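Glycosyl hydrolase, family 8 (Clostridium perfringens, PDB 3REN) is an alpha-amylase of glycosyl hydrolase family 8 that probably cleaves alpha-linked glucose polymers and folds as an (alpha/alpha)6 barrel. Local coordinates at residues 27-32 and 336-341; 83-88 and 136-141; 97-100 and 106-109; 284-289 and 306-311. All coordinates share one frame; numbering follows the deposited sequence. Where two conformers were deposited one is given.

Interaction 1: residues 27-32 and 336-341; sequences FDFIEK and FDNLNA. With EDO (1,2-ethanediol), chain G.
The (alpha/alpha)6 barrel is closed here by its first and last helices along the chain: F29 and I30 of helix 21-33 meet N338 and L339 of helix 335-346. The short segments run roughly antiparallel, at 139°, with their axes 10.5 Å apart, a separation that side chains must bridge. I30 does most of this. Its CG1 branch lies beside the backbone N (chi1 -68°) and stretches on, so that CD1 comes to 3.9 Å from the backbone O of N338. The same methyl meets L339 CD2 at 4.1 Å, and farther back I30 CG1 passes N338 CB at 4.2 Å. Alongside, the F29 ring comes to the N338 amide, F29 CE2 standing 3.6 Å from N338 OD1. The two side chains cross at about a right angle and their planes are 43° apart, an oblique meeting and no stack. No hydrogen bond spans the segments. The polar atoms of the buried amide find partners outside the two segments: OD1 accepts from the backbone N of F325 and ND2 donates to the O of Y334, which together fix the rotation of the group that F29 packs on. Helix 62-74 flanks the pair, M68 touching I30 and L67 touching L339, while helix 283-296 meets helix 335-346 through S284 with D337 and N340, and S287 with A341.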
loop_
_atom_site.group_PDB
_atom_site.type_symbol
_atom_site.label_atom_id
_atom_site.label_comp_id
_atom_site.label_asym_id
_atom_site.label_seq_id
_atom_site.Cartn_x
_atom_site.Cartn_y
_atom_site.Cartn_z
ATOM N N PHE A 27 0.833 13.135 10.543
ATOM C CA PHE A 27 1.947 12.434 11.221
ATOM C C PHE A 27 1.795 12.517 12.745
ATOM O O PHE A 27 1.972 11.501 13.463
ATOM C CB PHE A 27 3.307 13.013 10.814
ATOM C CG PHE A 27 4.457 12.290 11.457
ATOM C CD1 PHE A 27 4.980 11.138 10.858
ATOM C CD2 PHE A 27 4.974 12.720 12.675
ATOM C CE1 PHE A 27 6.015 10.422 11.468
ATOM C CE2 PHE A 27 6.002 12.009 13.292
ATOM C CZ PHE A 27 6.530 10.859 12.678
ATOM N N ASP A 28 1.432 13.704 13.232
ATOM C CA ASP A 28 1.199 13.905 14.685
ATOM C C ASP A 28 0.100 12.977 15.208
ATOM O O ASP A 28 0.213 12.432 16.304
ATOM C CB ASP A 28 0.803 15.347 15.033
ATOM C CG ASP A 28 2.004 16.339 15.027
ATOM O OD1 ASP A 28 3.188 15.921 14.879
ATOM O OD2 ASP A 28 1.728 17.571 15.122
ATOM N N PHE A 29 -0.982 12.842 14.464
ATOM C CA PHE A 29 -2.065 11.916 14.865
ATOM C C PHE A 29 -1.560 10.470 14.893
ATOM O O PHE A 29 -1.835 9.735 15.855
ATOM C CB PHE A 29 -3.254 12.014 13.898
ATOM C CG PHE A 29 -4.283 10.950 14.112
ATOM C CD1 PHE A 29 -5.067 10.959 15.271
ATOM C CD2 PHE A 29 -4.469 9.952 13.159
ATOM C CE1 PHE A 29 -6.015 9.963 15.500
ATOM C CE2 PHE A 29 -5.434 8.955 13.371
ATOM C CZ PHE A 29 -6.191 8.946 14.562
ATOM N N ILE A 30 -0.855 10.064 13.840
ATOM C CA ILE A 30 -0.348 8.683 13.757
ATOM C C ILE A 30 0.669 8.425 14.866
ATOM O O ILE A 30 0.597 7.420 15.560
ATOM C CB ILE A 30 0.299 8.322 12.365
ATOM C CG1 ILE A 30 -0.744 8.266 11.239
ATOM C CG2 ILE A 30 1.028 6.966 12.431
ATOM C CD1 ILE A 30 -0.148 8.563 9.848
ATOM N N GLU A 31 1.571 9.369 15.100
ATOM C CA GLU A 31 2.552 9.180 16.163
ATOM C C GLU A 31 1.982 9.230 17.581
ATOM O O GLU A 31 2.287 8.361 18.404
ATOM C CB GLU A 31 3.695 10.188 16.017
ATOM C CG GLU A 31 4.752 10.068 17.097
ATOM C CD GLU A 31 5.721 11.239 17.084
ATOM O OE1 GLU A 31 5.308 12.377 16.757
ATOM O OE2 GLU A 31 6.895 11.003 17.388
ATOM N N LYS A 32 1.176 10.228 17.901
ATOM C CA LYS A 32 0.660 10.362 19.264
ATOM C C LYS A 32 -0.599 9.531 19.557
ATOM O O LYS A 32 -0.814 9.071 20.718
ATOM C CB LYS A 32 0.382 11.840 19.548
ATOM C CG LYS A 32 1.631 12.682 19.338
ATOM C CD LYS A 32 1.259 14.176 19.303
ATOM C CE LYS A 32 2.492 15.002 19.061
ATOM N NZ LYS A 32 2.087 16.422 19.241
ATOM N N PHE A 336 -4.397 1.825 7.886
ATOM C CA PHE A 336 -4.096 1.747 6.454
ATOM C C PHE A 336 -4.479 3.026 5.662
ATOM O O PHE A 336 -3.691 3.514 4.831
ATOM C CB PHE A 336 -4.748 0.500 5.849
ATOM C CG PHE A 336 -4.432 0.289 4.399
ATOM C CD1 PHE A 336 -3.155 -0.094 4.000
ATOM C CD2 PHE A 336 -5.439 0.423 3.432
ATOM C CE1 PHE A 336 -2.859 -0.322 2.640
ATOM C CE2 PHE A 336 -5.172 0.202 2.083
ATOM C CZ PHE A 336 -3.889 -0.162 1.666
ATOM N N ASP A 337 -5.663 3.574 5.931
ATOM C CA ASP A 337 -6.078 4.804 5.248
ATOM C C ASP A 337 -5.265 6.004 5.653
ATOM O O ASP A 337 -4.935 6.830 4.812
ATOM C CB ASP A 337 -7.557 5.085 5.467
ATOM C CG ASP A 337 -8.439 4.133 4.678
ATOM O OD1 ASP A 337 -8.036 3.728 3.562
ATOM O OD2 ASP A 337 -9.503 3.772 5.193
ATOM N N ASN A 338 -4.935 6.079 6.941
ATOM C CA ASN A 338 -4.114 7.151 7.466
ATOM C C ASN A 338 -2.685 7.157 6.919
ATOM O O ASN A 338 -2.167 8.217 6.543
ATOM C CB ASN A 338 -4.152 7.156 8.999
ATOM C CG ASN A 338 -5.494 7.647 9.523
ATOM O OD1 ASN A 338 -5.652 8.830 9.768
ATOM N ND2 ASN A 338 -6.484 6.738 9.646
ATOM N N LEU A 339 -2.066 5.976 6.846
ATOM C CA LEU A 339 -0.706 5.873 6.297
ATOM C C LEU A 339 -0.630 6.169 4.792
ATOM O O LEU A 339 0.352 6.793 4.312
ATOM C CB LEU A 339 -0.093 4.505 6.617
ATOM C CG LEU A 339 0.208 4.318 8.096
ATOM C CD1 LEU A 339 0.218 2.785 8.407
ATOM C CD2 LEU A 339 1.560 5.070 8.475
ATOM N N ASN A 340 -1.642 5.723 4.042
ATOM C CA ASN A 340 -1.652 5.993 2.598
ATOM C C ASN A 340 -1.817 7.499 2.374
ATOM O O ASN A 340 -1.102 8.091 1.556
ATOM C CB ASN A 340 -2.743 5.183 1.882
ATOM C CG ASN A 340 -2.324 3.738 1.626
ATOM O OD1 ASN A 340 -1.162 3.477 1.319
ATOM N ND2 ASN A 340 -3.259 2.800 1.754
ATOM N N ALA A 341 -2.689 8.122 3.172
ATOM C CA ALA A 341 -2.870 9.589 3.127
ATOM C C ALA A 341 -1.572 10.325 3.458
ATOM O O ALA A 341 -1.286 11.364 2.879
ATOM C CB ALA A 341 -3.970 10.034 4.100
HETATM C C1 EDO G . 0.762 6.286 24.784
HETATM O O1 EDO G . 1.588 5.471 23.939
HETATM C C2 EDO G . 0.228 7.469 23.981
HETATM O O2 EDO G . 1.294 8.140 23.295
#

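Interaction 2: residues 83-88 and 136-141; sequences EHFDIV and KFYAIN. With EDO (1,2-ethanediol), chain H; EDO (1,2-ethanediol), chain I.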
loop_
_atom_site.group_PDB
_atom_site.type_symbol
_atom_site.label_atom_id
_atom_site.label_comp_id
_atom_site.label_asym_id
_atom_site.label_seq_id
_atom_site.Cartn_x
_atom_site.Cartn_y
_atom_site.Cartn_z
ATOM N N GLU A 83 13.833 3.168 13.432
ATOM C CA GLU A 83 13.021 2.815 14.564
ATOM C C GLU A 83 11.928 1.813 14.154
ATOM O O GLU A 83 11.605 0.888 14.910
ATOM C CB GLU A 83 12.448 4.088 15.197
ATOM C CG GLU A 83 11.482 3.834 16.322
ATOM C CD GLU A 83 11.070 5.131 17.014
ATOM O OE1 GLU A 83 11.865 6.104 16.950
ATOM O OE2 GLU A 83 9.957 5.186 17.605
ATOM N N HIS A 84 11.384 1.971 12.940
ATOM C CA HIS A 84 10.364 1.046 12.448
ATOM C C HIS A 84 10.977 -0.240 11.876
ATOM O O HIS A 84 10.411 -1.327 12.076
ATOM C CB HIS A 84 9.421 1.756 11.473
ATOM C CG HIS A 84 8.577 2.765 12.176
ATOM N ND1 HIS A 84 7.385 2.435 12.778
ATOM C CD2 HIS A 84 8.828 4.058 12.513
ATOM C CE1 HIS A 84 6.911 3.492 13.410
ATOM N NE2 HIS A 84 7.773 4.485 13.272
ATOM N N PHE A 85 12.120 -0.119 11.194
ATOM C CA PHE A 85 12.888 -1.311 10.778
ATOM C C PHE A 85 13.207 -2.217 11.996
ATOM O O PHE A 85 13.020 -3.416 11.934
ATOM C CB PHE A 85 14.142 -0.900 10.022
ATOM C CG PHE A 85 14.952 -2.048 9.492
ATOM C CD1 PHE A 85 14.347 -3.211 9.006
ATOM C CD2 PHE A 85 16.336 -1.960 9.446
ATOM C CE1 PHE A 85 15.093 -4.265 8.517
ATOM C CE2 PHE A 85 17.086 -3.025 8.929
ATOM C CZ PHE A 85 16.443 -4.182 8.475
ATOM N N ASP A 86 13.648 -1.645 13.116
ATOM C CA ASP A 86 13.867 -2.469 14.329
ATOM C C ASP A 86 12.656 -3.271 14.799
ATOM O O ASP A 86 12.801 -4.423 15.232
ATOM C CB ASP A 86 14.360 -1.631 15.490
ATOM C CG ASP A 86 15.803 -1.220 15.337
ATOM O OD1 ASP A 86 16.543 -1.731 14.451
ATOM O OD2 ASP A 86 16.181 -0.350 16.114
ATOM N N ILE A 87 11.475 -2.669 14.742
ATOM C CA ILE A 87 10.231 -3.426 14.994
ATOM C C ILE A 87 9.999 -4.554 13.978
ATOM O O ILE A 87 9.609 -5.657 14.350
ATOM C CB ILE A 87 9.009 -2.473 15.021
ATOM C CG1 ILE A 87 9.073 -1.637 16.304
ATOM C CG2 ILE A 87 7.686 -3.248 14.890
ATOM C CD1 ILE A 87 8.423 -0.255 16.180
ATOM N N VAL A 88 10.222 -4.278 12.691
ATOM C CA VAL A 88 10.076 -5.306 11.652
ATOM C C VAL A 88 11.039 -6.510 11.858
ATOM O O VAL A 88 10.654 -7.680 11.704
ATOM C CB VAL A 88 10.256 -4.644 10.260
ATOM C CG1 VAL A 88 10.569 -5.635 9.202
ATOM C CG2 VAL A 88 8.971 -3.874 9.918
ATOM N N LYS A 136 20.278 -3.481 2.369
ATOM C CA LYS A 136 20.249 -4.254 1.128
ATOM C C LYS A 136 20.392 -5.763 1.423
ATOM O O LYS A 136 19.655 -6.574 0.869
ATOM C CB LYS A 136 21.371 -3.776 0.179
ATOM C CG LYS A 136 21.444 -4.437 -1.181
ATOM C CD LYS A 136 22.673 -3.940 -1.951
ATOM C CE LYS A 136 22.972 -4.827 -3.141
ATOM N NZ LYS A 136 24.178 -4.358 -3.901
ATOM N N PHE A 137 21.328 -6.121 2.297
ATOM C CA PHE A 137 21.555 -7.517 2.644
ATOM C C PHE A 137 20.347 -8.101 3.340
ATOM O O PHE A 137 19.978 -9.248 3.099
ATOM C CB PHE A 137 22.780 -7.673 3.581
ATOM C CG PHE A 137 24.097 -7.633 2.867
ATOM C CD1 PHE A 137 24.205 -7.039 1.619
ATOM C CD2 PHE A 137 25.242 -8.187 3.447
ATOM C CE1 PHE A 137 25.435 -7.014 0.942
ATOM C CE2 PHE A 137 26.475 -8.130 2.785
ATOM C CZ PHE A 137 26.555 -7.552 1.529
ATOM N N TYR A 138 19.744 -7.308 4.212
ATOM C CA TYR A 138 18.561 -7.756 4.916
ATOM C C TYR A 138 17.408 -7.946 3.903
ATOM O O TYR A 138 16.723 -8.965 3.948
ATOM C CB TYR A 138 18.210 -6.784 6.038
ATOM C CG TYR A 138 17.365 -7.435 7.122
ATOM C CD1 TYR A 138 17.955 -7.884 8.316
ATOM C CD2 TYR A 138 15.968 -7.574 6.972
ATOM C CE1 TYR A 138 17.201 -8.456 9.320
ATOM C CE2 TYR A 138 15.199 -8.162 7.994
ATOM C CZ TYR A 138 15.826 -8.601 9.144
ATOM O OH TYR A 138 15.095 -9.210 10.141
ATOM N N ALA A 139 17.228 -7.003 2.982
ATOM C CA ALA A 139 16.239 -7.159 1.881
ATOM C C ALA A 139 16.421 -8.430 1.042
ATOM O O ALA A 139 15.442 -9.103 0.679
ATOM C CB ALA A 139 16.259 -5.941 0.973
ATOM N N ILE A 140 17.669 -8.753 0.742
ATOM C CA ILE A 140 18.045 -9.978 0.048
ATOM C C ILE A 140 17.647 -11.243 0.783
ATOM O O ILE A 140 17.138 -12.184 0.180
ATOM C CB ILE A 140 19.576 -9.945 -0.287
ATOM C CG1 ILE A 140 19.812 -8.954 -1.422
ATOM C CG2 ILE A 140 20.142 -11.370 -0.624
ATOM C CD1 ILE A 140 21.250 -8.372 -1.499
ATOM N N ASN A 141 17.904 -11.293 2.085
ATOM C CA ASN A 141 17.456 -12.405 2.912
ATOM C C ASN A 141 15.942 -12.615 2.699
ATOM O O ASN A 141 15.496 -13.749 2.484
ATOM C CB ASN A 141 17.617 -12.118 4.409
ATOM C CG ASN A 141 19.053 -12.122 4.913
ATOM O OD1 ASN A 141 19.950 -12.718 4.328
ATOM N ND2 ASN A 141 19.247 -11.489 6.103
HETATM C C1 EDO H . 7.533 2.992 16.995
HETATM O O1 EDO H . 8.317 3.352 18.153
HETATM C C2 EDO H . 6.116 3.547 17.132
HETATM O O2 EDO H . 6.206 4.952 17.462
HETATM C C1 EDO I . 6.137 7.393 14.905
HETATM O O1 EDO I . 7.276 6.590 14.584
HETATM C C2 EDO I . 4.944 6.928 14.077
HETATM O O2 EDO I . 4.502 5.678 14.594
#
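H84 NE2 and O1 of the chain I ethanediol lie 2.5 Å apart in a nearly straight hydrogen bond (163°), either atom being a possible donor; on the same helix the next residue, F85, makes the contact with Y138 of helix 133-150. The diol oxygen sits at the edge of the imidazole, near its plane, and the other ring nitrogen, ND1, is bonded to E65 OE1, so the ring is held at both nitrogens. A second ethanediol, chain H, donates from O1 to E83 OE2 at 2.5 Å and rests its C1 3.5 Å from I87 CD1. Both molecules probably come from the crystallisation liquor, and further hydrogen bonds of the diols go to G38 N and S35 OG. Between the helices the contact is purely aromatic. F85 and Y138 form a T-shaped pair, ring planes at 89° and centroids 5.0 Å apart. With CG opposite the backbone N (chi1 -177°), F85 carries its ring out across the gap, and its leading edge drops onto one face of Y138: F85 CZ is 3.6 Å from Y138 CG, and F85 CE1 is 3.8 Å from Y138 CD2, off centre toward the rim. M69 of helix 62-74 and L123 of helix 113-130 touch F85, and R92 touches Y138. An edge-to-face pair sets the slightly positive C-H rim of one ring against the pi cloud of the other, so this buried junction gains directionality from two rings without any hydrogen bond between the segments.

Interaction 3: residues 97-100 and 106-109; sequences LISW and ENSP. With SO4 (sulfate ion), chain E.
With OG opposite its backbone N (chi1 178°), S99 sends its hydroxyl straight at S108, while W100 holds its indole in the crowded position between backbone N and carbonyl carbon (chi1 89°) and swings it beside the same serine. Segment 97-100 leads into strand 101-103, and segment 106-109 holds the returning strand 106-107 and the residues after it, so the contact lies at the open end of a beta hairpin, part of a three-stranded antiparallel sheet that also includes strand 60-61. S99 OG donates to S108 O at 2.6 Å, meeting a lone pair in the carbonyl plane (C=O to donor angle 124°); R101 O is a further partner of this hydroxyl. The buried oxygen also lies 3.8 Å from N107 CB, whose amide turns elsewhere, ND2 donating to E90 O. W100 adds a van der Waals contact: W100 CD1 is 3.5 Å from S108 CB. Backbone hydrogen bonds pair S108 with R101 and W100 with S110. Beside the indole and S108 a sulfate, probably from the crystallisation liquor, receives R101 NH2 as well as the indole N-H. S108 was modelled in two conformers, so the short approach of its OG to the sulfate is doubtful. The indole bond is clearer, though bent: O3 lies at the ring edge, near its plane, 3.1 Å from W100 NE1.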
loop_
_atom_site.group_PDB
_atom_site.type_symbol
_atom_site.label_atom_id
_atom_site.label_comp_id
_atom_site.label_asym_id
_atom_site.label_seq_id
_atom_site.Cartn_x
_atom_site.Cartn_y
_atom_site.Cartn_z
ATOM N N LEU A 97 10.611 -14.748 6.451
ATOM C CA LEU A 97 9.609 -13.782 6.046
ATOM C C LEU A 97 9.181 -12.992 7.263
ATOM O O LEU A 97 9.274 -13.472 8.394
ATOM C CB LEU A 97 8.399 -14.479 5.403
ATOM C CG LEU A 97 8.667 -15.189 4.055
ATOM C CD1 LEU A 97 7.356 -15.771 3.501
ATOM C CD2 LEU A 97 9.385 -14.285 2.975
ATOM N N ILE A 98 8.739 -11.766 7.027
ATOM C CA ILE A 98 8.142 -10.955 8.063
ATOM C C ILE A 98 6.701 -11.379 8.289
ATOM O O ILE A 98 5.945 -11.578 7.344
ATOM C CB ILE A 98 8.190 -9.469 7.702
ATOM C CG1 ILE A 98 9.609 -9.051 7.253
ATOM C CG2 ILE A 98 7.657 -8.621 8.859
ATOM C CD1 ILE A 98 10.799 -9.539 8.244
ATOM N N SER A 99 6.338 -11.481 9.555
ATOM C CA SER A 99 5.023 -11.907 9.975
ATOM C C SER A 99 4.031 -10.855 9.494
ATOM O O SER A 99 4.376 -9.670 9.460
ATOM C CB SER A 99 4.983 -11.935 11.488
ATOM O OG SER A 99 3.699 -12.294 11.966
ATOM N N TRP A 100 2.799 -11.253 9.164
ATOM C CA TRP A 100 1.785 -10.264 8.787
ATOM C C TRP A 100 1.333 -9.396 9.953
ATOM O O TRP A 100 0.960 -8.232 9.746
ATOM C CB TRP A 100 0.568 -10.872 8.020
ATOM C CG TRP A 100 -0.521 -11.346 8.865
ATOM C CD1 TRP A 100 -0.513 -12.470 9.629
ATOM C CD2 TRP A 100 -1.836 -10.758 9.032
ATOM N NE1 TRP A 100 -1.735 -12.626 10.302
ATOM C CE2 TRP A 100 -2.554 -11.583 9.965
ATOM C CE3 TRP A 100 -2.473 -9.628 8.499
ATOM C CZ2 TRP A 100 -3.876 -11.308 10.373
ATOM C CZ3 TRP A 100 -3.804 -9.335 8.923
ATOM C CH2 TRP A 100 -4.482 -10.173 9.850
ATOM N N GLU A 106 3.508 -11.612 20.498
ATOM C CA GLU A 106 3.328 -12.781 19.643
ATOM C C GLU A 106 3.213 -12.420 18.166
ATOM O O GLU A 106 2.356 -11.624 17.810
ATOM C CB GLU A 106 2.089 -13.562 20.057
ATOM N N ASN A 107 4.070 -13.013 17.329
ATOM C CA ASN A 107 3.993 -12.901 15.853
ATOM C C ASN A 107 3.056 -13.959 15.250
ATOM O O ASN A 107 3.079 -15.091 15.684
ATOM C CB ASN A 107 5.389 -13.114 15.214
ATOM C CG ASN A 107 6.375 -11.997 15.550
ATOM O OD1 ASN A 107 5.966 -10.849 15.726
ATOM N ND2 ASN A 107 7.688 -12.332 15.633
ATOM N N SER A 108 2.262 -13.609 14.245
ATOM C CA SER A 108 1.492 -14.609 13.521
ATOM C C SER A 108 2.436 -15.433 12.670
ATOM O O SER A 108 3.398 -14.886 12.115
ATOM C CB SER A 108 0.465 -13.947 12.617
ATOM O OG SER A 108 -0.554 -13.367 13.391
ATOM N N PRO A 109 2.186 -16.760 12.576
ATOM C CA PRO A 109 3.054 -17.618 11.760
ATOM C C PRO A 109 2.815 -17.458 10.267
ATOM O O PRO A 109 3.415 -18.161 9.459
ATOM C CB PRO A 109 2.668 -19.040 12.207
ATOM C CG PRO A 109 1.262 -18.921 12.691
ATOM C CD PRO A 109 1.186 -17.556 13.333
HETATM S S SO4 E . -3.100 -15.167 13.010
HETATM O O1 SO4 E . -4.351 -15.545 13.652
HETATM O O2 SO4 E . -2.920 -15.828 11.723
HETATM O O3 SO4 E . -3.109 -13.729 12.795
HETATM O O4 SO4 E . -2.029 -15.565 13.915
#

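Interaction 4: residues 284-289 and 306-311; sequences SIYSNV and IDKLKY
One face of the Y286 ring is covered by the aliphatic part of K308: CB stands almost over the ring centre, 3.6 Å from the centroid and only 11° off the normal, a CH-pi contact. At the far rim the phenol oxygen is gripped by two outside groups, E281 OE1 and the backbone N of L265, which fix where the ring lies. K308 bends at its second torsion (chi2 -69°), which carries the chain on across the same face: K308 CG comes to 3.6 Å from Y286 CZ, and K308 CE passes 3.8 Å from Y286 OH. The ammonium then leads away from the contact, with a weak hydrogen bond from NZ to G263 O. Beside the base of the tyrosine side chain packs L309, its CD2 3.8 Å from Y286 CB. The other methyl, CD1, lies 3.8 Å from S287 OG, a hydroxyl already bonded to P283 O one turn earlier. These contacts join helices 283-296 and 299-312, consecutive in the chain, whose short segments run at 147° to each other with axes 9.0 Å apart. L309 also touches A344 and F345 of helix 335-346. The chemistry is that of an amphipathic lysine: its hydrocarbon stem shields an aromatic face in a largely buried interface, and its charged end is carried past the ring, where its hydrogen bond to G263 O is weak.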
loop_
_atom_site.group_PDB
_atom_site.type_symbol
_atom_site.label_atom_id
_atom_site.label_comp_id
_atom_site.label_asym_id
_atom_site.label_seq_id
_atom_site.Cartn_x
_atom_site.Cartn_y
_atom_site.Cartn_z
ATOM N N SER A 284 -7.608 5.875 0.915
ATOM C CA SER A 284 -6.591 5.056 0.218
ATOM C C SER A 284 -6.716 5.137 -1.296
ATOM O O SER A 284 -5.711 5.112 -2.014
ATOM C CB SER A 284 -6.670 3.602 0.676
ATOM O OG SER A 284 -6.232 3.524 2.010
ATOM N N ILE A 285 -7.953 5.211 -1.779
ATOM C CA ILE A 285 -8.218 5.424 -3.202
ATOM C C ILE A 285 -7.635 6.765 -3.621
ATOM O O ILE A 285 -6.830 6.847 -4.566
ATOM C CB ILE A 285 -9.708 5.474 -3.465
ATOM C CG1 ILE A 285 -10.346 4.145 -3.092
ATOM C CG2 ILE A 285 -9.994 5.866 -4.939
ATOM C CD1 ILE A 285 -10.158 3.124 -4.109
ATOM N N TYR A 286 -8.052 7.831 -2.913
ATOM C CA TYR A 286 -7.555 9.188 -3.260
ATOM C C TYR A 286 -6.046 9.328 -3.147
ATOM O O TYR A 286 -5.423 9.978 -3.984
ATOM C CB TYR A 286 -8.271 10.273 -2.447
ATOM C CG TYR A 286 -9.725 10.422 -2.862
ATOM C CD1 TYR A 286 -10.066 10.609 -4.210
ATOM C CD2 TYR A 286 -10.749 10.338 -1.925
ATOM C CE1 TYR A 286 -11.403 10.740 -4.628
ATOM C CE2 TYR A 286 -12.108 10.473 -2.322
ATOM C CZ TYR A 286 -12.413 10.674 -3.677
ATOM O OH TYR A 286 -13.722 10.811 -4.079
ATOM N N SER A 287 -5.467 8.704 -2.115
ATOM C CA SER A 287 -4.007 8.632 -1.968
ATOM C C SER A 287 -3.325 8.064 -3.162
ATOM O O SER A 287 -2.348 8.641 -3.632
ATOM C CB SER A 287 -3.616 7.809 -0.735
ATOM O OG SER A 287 -4.044 8.477 0.440
ATOM N N ASN A 288 -3.824 6.930 -3.674
ATOM C CA ASN A 288 -3.188 6.297 -4.801
ATOM C C ASN A 288 -3.312 7.121 -6.075
ATOM O O ASN A 288 -2.373 7.185 -6.877
ATOM C CB ASN A 288 -3.786 4.887 -5.013
ATOM C CG ASN A 288 -3.164 3.860 -4.077
ATOM O OD1 ASN A 288 -2.119 4.108 -3.498
ATOM N ND2 ASN A 288 -3.812 2.708 -3.917
ATOM N N VAL A 289 -4.487 7.734 -6.268
ATOM C CA VAL A 289 -4.730 8.576 -7.435
ATOM C C VAL A 289 -3.761 9.766 -7.412
ATOM O O VAL A 289 -3.160 10.116 -8.433
ATOM C CB VAL A 289 -6.200 9.061 -7.462
ATOM C CG1 VAL A 289 -6.410 10.040 -8.606
ATOM C CG2 VAL A 289 -7.167 7.880 -7.620
ATOM N N ILE A 306 -5.835 15.484 -3.904
ATOM C CA ILE A 306 -5.426 16.087 -2.626
ATOM C C ILE A 306 -6.580 16.871 -1.940
ATOM O O ILE A 306 -6.736 16.841 -0.722
ATOM C CB ILE A 306 -4.210 17.028 -2.813
ATOM C CG1 ILE A 306 -2.951 16.249 -3.281
ATOM C CG2 ILE A 306 -3.919 17.806 -1.532
ATOM C CD1 ILE A 306 -2.361 15.220 -2.269
ATOM N N ASP A 307 -7.373 17.590 -2.730
ATOM C CA ASP A 307 -8.502 18.315 -2.192
ATOM C C ASP A 307 -9.448 17.380 -1.474
ATOM O O ASP A 307 -9.955 17.736 -0.421
ATOM C CB ASP A 307 -9.234 19.115 -3.277
ATOM C CG ASP A 307 -8.489 20.402 -3.657
ATOM O OD1 ASP A 307 -7.494 20.779 -2.983
ATOM O OD2 ASP A 307 -8.877 21.032 -4.662
ATOM N N LYS A 308 -9.675 16.183 -2.011
ATOM C CA LYS A 308 -10.520 15.207 -1.297
ATOM C C LYS A 308 -9.929 14.784 0.033
ATOM O O LYS A 308 -10.665 14.624 1.008
ATOM C CB LYS A 308 -10.813 13.948 -2.123
ATOM C CG LYS A 308 -11.605 14.211 -3.354
ATOM C CD LYS A 308 -13.016 14.600 -2.999
ATOM C CE LYS A 308 -13.914 14.559 -4.248
ATOM N NZ LYS A 308 -15.303 14.891 -3.823
ATOM N N LEU A 309 -8.612 14.580 0.065
ATOM C CA LEU A 309 -7.946 14.200 1.308
ATOM C C LEU A 309 -8.000 15.340 2.319
ATOM O O LEU A 309 -8.277 15.124 3.480
ATOM C CB LEU A 309 -6.497 13.718 1.058
ATOM C CG LEU A 309 -6.276 12.416 0.271
ATOM C CD1 LEU A 309 -4.747 12.156 0.179
ATOM C CD2 LEU A 309 -6.954 11.245 0.982
ATOM N N LYS A 310 -7.759 16.576 1.877
ATOM C CA LYS A 310 -7.920 17.702 2.789
ATOM C C LYS A 310 -9.323 17.803 3.394
ATOM O O LYS A 310 -9.487 18.161 4.564
ATOM C CB LYS A 310 -7.656 19.002 2.068
ATOM C CG LYS A 310 -6.261 19.152 1.493
ATOM C CD LYS A 310 -6.058 20.671 1.358
ATOM C CE LYS A 310 -5.454 21.033 0.078
ATOM N NZ LYS A 310 -5.212 22.486 0.237
ATOM N N TYR A 311 -10.326 17.551 2.559
ATOM C CA TYR A 311 -11.723 17.658 2.943
ATOM C C TYR A 311 -12.090 16.634 3.998
ATOM O O TYR A 311 -12.772 16.971 4.951
ATOM C CB TYR A 311 -12.629 17.418 1.732
ATOM C CG TYR A 311 -14.084 17.576 2.081
ATOM C CD1 TYR A 311 -14.657 18.850 2.212
ATOM C CD2 TYR A 311 -14.900 16.458 2.266
ATOM C CE1 TYR A 311 -15.987 18.997 2.534
ATOM C CE2 TYR A 311 -16.221 16.590 2.568
ATOM C CZ TYR A 311 -16.759 17.858 2.703
ATOM O OH TYR A 311 -18.089 17.970 3.000
#

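In the fold
From the N terminus, helix 21-33 opens interaction 1, which closes only near the C terminus, at helix 335-346, so every other contact is nested within it. Interaction 2 opens next, on helix 78-89, and closes on helix 133-150; interaction 3 lies inside that loop, at the open end of the hairpin of strands 101-103 and 106-107, and V88 O packs against I98 CD1 where the two meet. Interaction 4 follows in series, joining helices 283-296 and 299-312. It touches interaction 1 through S284 and S287, whereas interactions 2 and 4 lie on opposite sides of the chain's centre, their centres about 29 Å apart. None of the loops cross.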